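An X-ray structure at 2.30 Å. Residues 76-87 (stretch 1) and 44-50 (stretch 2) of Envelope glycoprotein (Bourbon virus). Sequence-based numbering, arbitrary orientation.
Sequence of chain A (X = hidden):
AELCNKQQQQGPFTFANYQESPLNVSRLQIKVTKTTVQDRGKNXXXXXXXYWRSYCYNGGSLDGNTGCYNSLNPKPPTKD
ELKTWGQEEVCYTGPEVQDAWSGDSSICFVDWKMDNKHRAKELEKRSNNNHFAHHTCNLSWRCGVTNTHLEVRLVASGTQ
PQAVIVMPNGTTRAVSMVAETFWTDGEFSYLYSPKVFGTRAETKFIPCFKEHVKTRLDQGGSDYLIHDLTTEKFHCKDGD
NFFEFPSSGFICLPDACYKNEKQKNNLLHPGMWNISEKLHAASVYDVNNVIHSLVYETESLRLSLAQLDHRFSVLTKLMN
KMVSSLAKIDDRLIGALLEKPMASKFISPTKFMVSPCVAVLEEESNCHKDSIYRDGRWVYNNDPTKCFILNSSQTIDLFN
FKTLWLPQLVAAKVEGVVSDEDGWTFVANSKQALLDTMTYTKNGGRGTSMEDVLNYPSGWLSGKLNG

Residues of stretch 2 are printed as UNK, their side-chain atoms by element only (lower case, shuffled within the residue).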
# COMPACT_ATOMS: atom_id res chain seq x y z
N PRO A 76 -22.65 5.53 -29.57
CA PRO A 76 -22.36 4.31 -28.82
C PRO A 76 -23.09 3.13 -29.44
O PRO A 76 -24.27 3.23 -29.80
CB PRO A 76 -22.89 4.63 -27.42
CG PRO A 76 -23.91 5.69 -27.63
CD PRO A 76 -23.42 6.50 -28.78
N PRO A 77 -22.41 1.99 -29.59
CA PRO A 77 -23.04 0.84 -30.24
C PRO A 77 -24.24 0.33 -29.46
O PRO A 77 -24.35 0.52 -28.25
CB PRO A 77 -21.92 -0.20 -30.29
CG PRO A 77 -20.96 0.22 -29.22
CD PRO A 77 -21.02 1.72 -29.20
N THR A 78 -25.15 -0.32 -30.17
CA THR A 78 -26.29 -0.95 -29.54
C THR A 78 -25.84 -2.22 -28.82
O THR A 78 -24.68 -2.64 -28.89
CB THR A 78 -27.38 -1.26 -30.56
OG1 THR A 78 -26.95 -2.36 -31.38
CG2 THR A 78 -27.64 -0.05 -31.45
N LYS A 79 -26.79 -2.86 -28.13
CA LYS A 79 -26.48 -4.08 -27.40
C LYS A 79 -25.99 -5.17 -28.34
O LYS A 79 -24.92 -5.76 -28.11
CB LYS A 79 -27.72 -4.55 -26.63
CG LYS A 79 -27.42 -5.50 -25.48
CD LYS A 79 -28.71 -5.92 -24.78
CE LYS A 79 -28.44 -6.81 -23.59
NZ LYS A 79 -29.69 -7.08 -22.81
N ASP A 80 -26.74 -5.45 -29.40
CA ASP A 80 -26.34 -6.50 -30.34
C ASP A 80 -25.08 -6.11 -31.10
O ASP A 80 -24.26 -6.98 -31.42
CB ASP A 80 -27.48 -6.79 -31.32
CG ASP A 80 -28.82 -6.95 -30.61
OD1 ASP A 80 -28.84 -7.48 -29.48
OD2 ASP A 80 -29.85 -6.54 -31.19
N GLU A 81 -24.91 -4.82 -31.40
CA GLU A 81 -23.67 -4.36 -32.03
C GLU A 81 -22.48 -4.65 -31.13
O GLU A 81 -21.47 -5.21 -31.57
CB GLU A 81 -23.77 -2.87 -32.32
CG GLU A 81 -24.07 -2.52 -33.76
CD GLU A 81 -24.02 -1.03 -34.02
OE1 GLU A 81 -24.80 -0.29 -33.38
OE2 GLU A 81 -23.19 -0.60 -34.84
N LEU A 82 -22.57 -4.26 -29.86
CA LEU A 82 -21.47 -4.49 -28.93
C LEU A 82 -21.20 -5.98 -28.75
O LEU A 82 -20.04 -6.38 -28.55
CB LEU A 82 -21.79 -3.83 -27.59
CG LEU A 82 -20.68 -3.82 -26.54
CD1 LEU A 82 -19.39 -3.33 -27.16
CD2 LEU A 82 -21.10 -2.96 -25.36
N LYS A 83 -22.24 -6.81 -28.82
CA LYS A 83 -22.05 -8.26 -28.70
C LYS A 83 -21.22 -8.80 -29.86
O LYS A 83 -20.30 -9.60 -29.65
CB LYS A 83 -23.40 -8.96 -28.64
CG LYS A 83 -24.15 -8.75 -27.34
CD LYS A 83 -25.58 -9.22 -27.44
CE LYS A 83 -26.33 -8.94 -26.14
NZ LYS A 83 -26.84 -10.20 -25.53
N THR A 84 -21.54 -8.39 -31.09
CA THR A 84 -20.77 -8.86 -32.23
C THR A 84 -19.41 -8.19 -32.30
O THR A 84 -18.49 -8.76 -32.90
CB THR A 84 -21.55 -8.63 -33.53
OG1 THR A 84 -20.98 -9.43 -34.57
CG2 THR A 84 -21.51 -7.18 -33.96
N TRP A 85 -19.25 -7.01 -31.70
CA TRP A 85 -17.93 -6.40 -31.62
C TRP A 85 -17.01 -7.22 -30.72
O TRP A 85 -15.90 -7.59 -31.13
CB TRP A 85 -18.04 -4.97 -31.09
CG TRP A 85 -18.58 -3.97 -32.07
CD1 TRP A 85 -19.23 -4.24 -33.24
CD2 TRP A 85 -18.52 -2.55 -31.95
NE1 TRP A 85 -19.58 -3.06 -33.86
CE2 TRP A 85 -19.16 -2.01 -33.09
CE3 TRP A 85 -17.99 -1.67 -31.00
CZ2 TRP A 85 -19.27 -0.64 -33.30
CZ3 TRP A 85 -18.11 -0.31 -31.21
CH2 TRP A 85 -18.74 0.19 -32.35
N GLY A 86 -17.46 -7.51 -29.50
CA GLY A 86 -16.63 -8.29 -28.59
C GLY A 86 -16.38 -9.70 -29.10
O GLY A 86 -15.28 -10.24 -28.94
N GLN A 87 -17.39 -10.30 -29.73
CA GLN A 87 -17.23 -11.64 -30.27
C GLN A 87 -16.24 -11.66 -31.43
O GLN A 87 -15.48 -12.62 -31.59
CB GLN A 87 -18.58 -12.19 -30.72
CG GLN A 87 -18.54 -13.60 -31.26
CD GLN A 87 -19.81 -13.97 -31.99
OE1 GLN A 87 -20.81 -13.24 -31.94
NE2 GLN A 87 -19.79 -15.10 -32.69
N UNK A 44 -17.28 -8.91 -19.40
CA UNK A 44 -17.54 -7.49 -19.56
C UNK A 44 -17.00 -7.03 -20.90
O UNK A 44 -15.83 -7.27 -21.22
c UNK A 44 -18.52 -2.79 -17.84
c UNK A 44 -16.89 -6.69 -18.42
c UNK A 44 -19.35 -3.86 -18.05
c UNK A 44 -17.15 -2.97 -17.83
c UNK A 44 -18.82 -5.12 -18.24
c UNK A 44 -16.63 -4.23 -18.02
c UNK A 44 -17.46 -5.32 -18.23
N UNK A 45 -17.85 -6.37 -21.69
CA UNK A 45 -17.47 -5.83 -22.99
C UNK A 45 -17.69 -4.33 -22.96
O UNK A 45 -18.76 -3.86 -22.54
c UNK A 45 -18.27 -6.48 -24.13
c UNK A 45 -18.87 -8.73 -25.18
c UNK A 45 -17.68 -6.08 -25.47
c UNK A 45 -18.25 -8.01 -24.00
N UNK A 46 -16.68 -3.58 -23.39
CA UNK A 46 -16.75 -2.13 -23.48
C UNK A 46 -16.47 -1.74 -24.92
O UNK A 46 -15.46 -2.17 -25.50
c UNK A 46 -15.07 -1.24 -20.09
c UNK A 46 -15.95 0.07 -22.57
c UNK A 46 -15.76 -1.44 -22.53
c UNK A 46 -15.95 -1.95 -21.10
N UNK A 47 -17.34 -0.93 -25.50
CA UNK A 47 -17.16 -0.45 -26.85
C UNK A 47 -17.49 1.02 -26.95
O UNK A 47 -18.48 1.49 -26.39
N UNK A 48 -16.64 1.76 -27.65
CA UNK A 48 -16.88 3.17 -27.90
C UNK A 48 -16.88 3.43 -29.40
O UNK A 48 -16.29 2.68 -30.18
c UNK A 48 -15.85 4.06 -27.20
c UNK A 48 -14.01 4.84 -28.74
c UNK A 48 -12.23 3.02 -27.69
c UNK A 48 -13.53 3.08 -27.21
c UNK A 48 -11.84 3.87 -28.69
o UNK A 48 -10.55 3.81 -29.17
c UNK A 48 -14.44 3.99 -27.73
c UNK A 48 -12.72 4.78 -29.22
N UNK A 49 -17.56 4.50 -29.79
CA UNK A 49 -17.61 4.93 -31.17
C UNK A 49 -18.04 6.39 -31.22
O UNK A 49 -18.93 6.80 -30.48
c UNK A 49 -19.58 3.61 -34.25
c UNK A 49 -21.70 2.39 -34.02
n UNK A 49 -22.90 2.27 -33.46
c UNK A 49 -18.75 4.57 -33.43
n UNK A 49 -20.91 3.41 -33.69
c UNK A 49 -18.56 4.07 -32.01
n UNK A 49 -21.29 1.50 -34.91
N UNK A 50 -17.38 7.16 -32.09
CA UNK A 50 -17.76 8.54 -32.33
C UNK A 50 -17.28 8.93 -33.72
O UNK A 50 -16.52 8.20 -34.37
c UNK A 50 -17.17 9.48 -31.27

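Stretch 2 is a strand, and it runs past the helix of stretch 1, residues 79-87, at an angle of 107° between their N-to-C directions. The axes come within 8.5 Å.

Position 44 has seven side-chain carbons. One carbon leads to a ring of six, with no oxygen or nitrogen. The side chain does not reach stretch 1. This is Phe44, which is buried but takes no part in the contact.

Position 45 has four side-chain carbons. They fork at the first, and one arm is two carbons long. CA-to-CB points toward the helix. A branch carbon lies 3.7 Å from Leu82 CD1, and the CA of Gly86 is also near. The fork at CB with unequal arms makes this Ile45. Its CG2 is the atom near Leu82 CD1, and it lies 4.0 Å from Gly86 CA.

Position 46 again has four carbons, forked at the first with one longer arm. Here CA-to-CB points away, and its closest side-chain approach is CB, 6.2 Å from Leu82 CD1. This is Ile46. Its backbone C still lies 4.0 Å from Leu82 CD1.

Position 47 has no side-chain atoms, so it is Gly47. Its backbone comes close to stretch 1: N is 3.6 Å from Leu82 CD1, and O is 3.8 Å from Pro77 CD. An ideal CB here would point toward the helix and sit 2.6 Å from Leu82 CD1, a clash. The bare backbone leaves that space to the leucine.

Position 48 has one carbon, then a ring of six carbons bearing one oxygen. CA-to-CB points away from stretch 1. This is Tyr48. Its contact is made by the backbone, with Tyr48 O 3.6 Å from Trp85 CZ3.

Position 49 has three carbons, a nitrogen, then a carbon carrying two more nitrogens. CA-to-CB points toward stretch 1, and the end of the side chain reaches the carboxylate of Glu81. The terminal group is a guanidinium, so this is Arg49. NH1 donates to Glu81 OE2 at 2.8 Å, and NH2 donates to Glu81 OE1 at 3.2 Å. A weak third bond runs from NH2 to Glu81 OE2, also 3.2 Å. Trp85 CH2 and Pro77 CB lie over one face of the guanidinium.

Position 50 has a single side-chain carbon, CB, 7.0 Å from Pro76 N and out of contact with stretch 1. It is Ala50.

The contact combines an apolar packing site with a salt bridge. Leu82 meets Ile45 and the backbone at Gly47. Gly86 has no side chain, and an ideal CB there would lie 2.6 Å from Ile45 CD1. The two glycines thus allow close packing from both partners. Farther along the strand, Arg49 has the largest covered area, 113 Å². Glu81 is held from its own side too: Thr78 N donates to Glu81 OE1 at 3.2 Å, and Thr78 OG1 caps the helix by accepting from Glu81 N at 3.2 Å. The carboxylate therefore links the start of the helix to the strand.

Stretch 2, residues 44-50: FIIGYRA
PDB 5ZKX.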